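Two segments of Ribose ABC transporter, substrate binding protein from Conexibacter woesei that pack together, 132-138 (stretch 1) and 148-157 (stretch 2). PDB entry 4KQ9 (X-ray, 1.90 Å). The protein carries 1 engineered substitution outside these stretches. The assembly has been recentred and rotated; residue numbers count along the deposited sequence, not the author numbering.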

# COMPACT_ATOMS: atom_id res chain seq x y z
N THR A 132 -2.34 -18.26 -19.69
CA THR A 132 -3.49 -17.40 -19.40
C THR A 132 -3.36 -16.98 -17.92
O THR A 132 -2.61 -17.57 -17.18
CB THR A 132 -4.81 -18.16 -19.46
OG1 THR A 132 -4.69 -19.31 -18.64
CG2 THR A 132 -5.26 -18.60 -20.89
N VAL A 133 -4.17 -16.02 -17.50
CA VAL A 133 -4.10 -15.47 -16.13
C VAL A 133 -5.52 -15.29 -15.58
O VAL A 133 -6.47 -15.06 -16.34
CB VAL A 133 -3.36 -14.13 -16.12
CG1 VAL A 133 -4.13 -13.09 -16.90
CG2 VAL A 133 -3.18 -13.59 -14.69
N ALA A 134 -5.66 -15.39 -14.26
CA ALA A 134 -6.84 -15.00 -13.57
C ALA A 134 -6.50 -13.97 -12.52
O ALA A 134 -5.35 -13.88 -12.03
CB ALA A 134 -7.50 -16.20 -12.90
N MSE A 135 -7.51 -13.19 -12.19
CA MSE A 135 -7.35 -12.08 -11.25
C MSE A 135 -8.31 -12.27 -10.15
O MSE A 135 -9.52 -12.44 -10.38
CB MSE A 135 -7.57 -10.74 -12.02
CG MSE A 135 -6.46 -10.51 -13.01
SE MSE A 135 -6.77 -8.75 -13.93
CE MSE A 135 -6.66 -7.51 -12.35
N VAL A 136 -7.78 -12.26 -8.94
CA VAL A 136 -8.56 -12.30 -7.71
C VAL A 136 -8.39 -10.97 -7.00
O VAL A 136 -7.40 -10.73 -6.25
CB VAL A 136 -8.17 -13.50 -6.81
CG1 VAL A 136 -8.89 -13.48 -5.43
CG2 VAL A 136 -8.44 -14.84 -7.53
N ASN A 137 -9.35 -10.11 -7.22
CA ASN A 137 -9.30 -8.75 -6.74
C ASN A 137 -9.90 -8.74 -5.38
O ASN A 137 -10.61 -9.67 -5.05
CB ASN A 137 -10.03 -7.78 -7.67
CG ASN A 137 -9.45 -7.71 -9.07
OD1 ASN A 137 -8.46 -6.99 -9.33
ND2 ASN A 137 -10.11 -8.38 -10.01
N GLY A 138 -9.55 -7.75 -4.53
CA GLY A 138 -10.15 -7.61 -3.19
C GLY A 138 -11.50 -6.86 -3.38
O GLY A 138 -12.22 -7.11 -4.37
N GLN A 148 -4.85 -0.63 -9.15
CA GLN A 148 -3.88 -1.65 -9.55
C GLN A 148 -4.45 -2.60 -10.64
O GLN A 148 -3.71 -3.01 -11.55
CB GLN A 148 -3.32 -2.40 -8.36
CG GLN A 148 -4.13 -3.49 -7.81
CD GLN A 148 -3.36 -4.20 -6.70
OE1 GLN A 148 -3.65 -4.03 -5.52
NE2 GLN A 148 -2.36 -4.95 -7.09
N GLY A 149 -5.72 -2.90 -10.55
CA GLY A 149 -6.38 -3.85 -11.46
C GLY A 149 -6.50 -3.31 -12.87
O GLY A 149 -6.25 -4.03 -13.84
N GLU A 150 -6.87 -2.04 -13.01
CA GLU A 150 -6.93 -1.47 -14.34
C GLU A 150 -5.53 -1.35 -14.93
O GLU A 150 -5.30 -1.69 -16.09
CB GLU A 150 -7.74 -0.16 -14.38
CG GLU A 150 -8.15 0.19 -15.82
CD GLU A 150 -8.80 -0.98 -16.63
OE1 GLU A 150 -8.35 -1.21 -17.80
OE2 GLU A 150 -9.75 -1.68 -16.12
N ALA A 151 -4.53 -1.02 -14.13
CA ALA A 151 -3.21 -0.99 -14.67
C ALA A 151 -2.78 -2.39 -15.18
O ALA A 151 -2.07 -2.51 -16.20
CB ALA A 151 -2.22 -0.47 -13.62
N ALA A 152 -3.19 -3.46 -14.45
CA ALA A 152 -2.76 -4.79 -14.79
C ALA A 152 -3.46 -5.29 -16.06
O ALA A 152 -2.83 -5.92 -16.90
CB ALA A 152 -2.98 -5.77 -13.63
N ARG A 153 -4.74 -5.01 -16.18
CA ARG A 153 -5.46 -5.40 -17.37
C ARG A 153 -4.82 -4.78 -18.65
O ARG A 153 -4.75 -5.45 -19.72
CB ARG A 153 -6.91 -4.98 -17.27
CG ARG A 153 -7.68 -5.70 -16.20
CD ARG A 153 -9.09 -5.21 -16.10
NE ARG A 153 -9.72 -5.85 -14.94
CZ ARG A 153 -10.06 -5.21 -13.83
NH1 ARG A 153 -9.86 -3.86 -13.72
NH2 ARG A 153 -10.60 -5.89 -12.84
N GLU A 154 -4.39 -3.51 -18.54
CA GLU A 154 -3.75 -2.86 -19.67
C GLU A 154 -2.46 -3.58 -20.09
O GLU A 154 -2.18 -3.72 -21.30
CB GLU A 154 -3.43 -1.39 -19.37
CG GLU A 154 -4.65 -0.47 -19.36
CD GLU A 154 -4.34 0.92 -18.78
OE1 GLU A 154 -3.14 1.30 -18.70
OE2 GLU A 154 -5.28 1.64 -18.37
N VAL A 155 -1.65 -4.01 -19.12
CA VAL A 155 -0.45 -4.75 -19.43
C VAL A 155 -0.85 -6.06 -20.10
O VAL A 155 -0.26 -6.38 -21.12
CB VAL A 155 0.46 -4.99 -18.23
CG1 VAL A 155 1.59 -5.93 -18.55
CG2 VAL A 155 1.04 -3.67 -17.74
N PHE A 156 -1.85 -6.80 -19.57
CA PHE A 156 -2.14 -8.11 -20.13
C PHE A 156 -2.62 -7.96 -21.61
O PHE A 156 -2.24 -8.76 -22.49
CB PHE A 156 -3.18 -8.88 -19.25
CG PHE A 156 -2.65 -9.27 -17.87
CD1 PHE A 156 -1.38 -9.82 -17.73
CD2 PHE A 156 -3.41 -9.08 -16.75
CE1 PHE A 156 -0.89 -10.20 -16.48
CE2 PHE A 156 -2.94 -9.46 -15.49
CZ PHE A 156 -1.70 -10.01 -15.36
N GLU A 157 -3.45 -6.96 -21.86
CA GLU A 157 -3.88 -6.61 -23.23
C GLU A 157 -2.69 -6.38 -24.15
O GLU A 157 -2.55 -7.05 -25.15
CB GLU A 157 -4.72 -5.37 -23.25
CG GLU A 157 -5.19 -5.03 -24.66
CD GLU A 157 -6.67 -4.67 -24.72
OE1 GLU A 157 -7.20 -4.16 -23.70
OE2 GLU A 157 -7.30 -4.89 -25.78

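How do the two backbones lie against each other? The strand of stretch 1 and the helix of stretch 2 run antiparallel, their directions 174° apart, with axes 10.9 Å apart at closest approach. V133 therefore sits opposite F156 near one end, CA to CA 8.6 Å, and N137 opposite G149 near the other, CA to CA 7.4 Å. The strand's alternation turns V133 and M135 toward the helix and A134 away; N137, next along after V136, also points toward it. From the helix, G149, A152, R153 and F156 answer them, at steps of three or four residues from G149 to A152 and R153, and from these to F156, so that they recur along one side. No hydrogen bond crosses between the stretches; the helix satisfies its own backbone, as in R153 N to G149 O at 3.0 Å and F156 N to A152 O at 3.0 Å.

What does V133 find on the helix? It finds the aromatic ring of F156. CG1 of V133 lies 4.0 Å from the centroid of the F156 ring and only 7° off the ring normal, a CH-pi contact in which a methyl group rests over the face of the pi system. The other methyl, CG2 of V133, comes within 3.9 Å of CZ of F156, so the branched side chain fits closely against the ring in a buried apolar contact.

Why does M135 touch so many residues? This selenomethionine has a long, flexible side chain, and it has the largest area covered by the other stretch. Its SE approaches the edge of the F156 ring, 4.2 Å from CE2 of F156, a different geometry from the methyl of V133 over the face. SE of M135 also lies 3.9 Å from CG of R153, against the aliphatic part of that side chain, while CE of M135 sits over one face of the R153 guanidinium. The same CE reaches the helix backbone at CA of G149, 3.8 Å away, and CB of A152 at 4.3 Å.

How does the contact finish at N137? Its amide meets G149 and R153 without bonding to either: OD1 of N137 is 4.3 Å from CA of G149, and ND2 of N137 is 3.8 Å from NH2 of R153. A CB placed ideally on G149 would lie 3.3 Å from OD1 of N137, a tight fit, so the bare glycine gives the amide room. Both nitrogens are hydrogen-bonded elsewhere in the structure. R153 also turns to its own helix, where NH1 of R153 forms a salt bridge with OE2 of E150 at 3.2 Å.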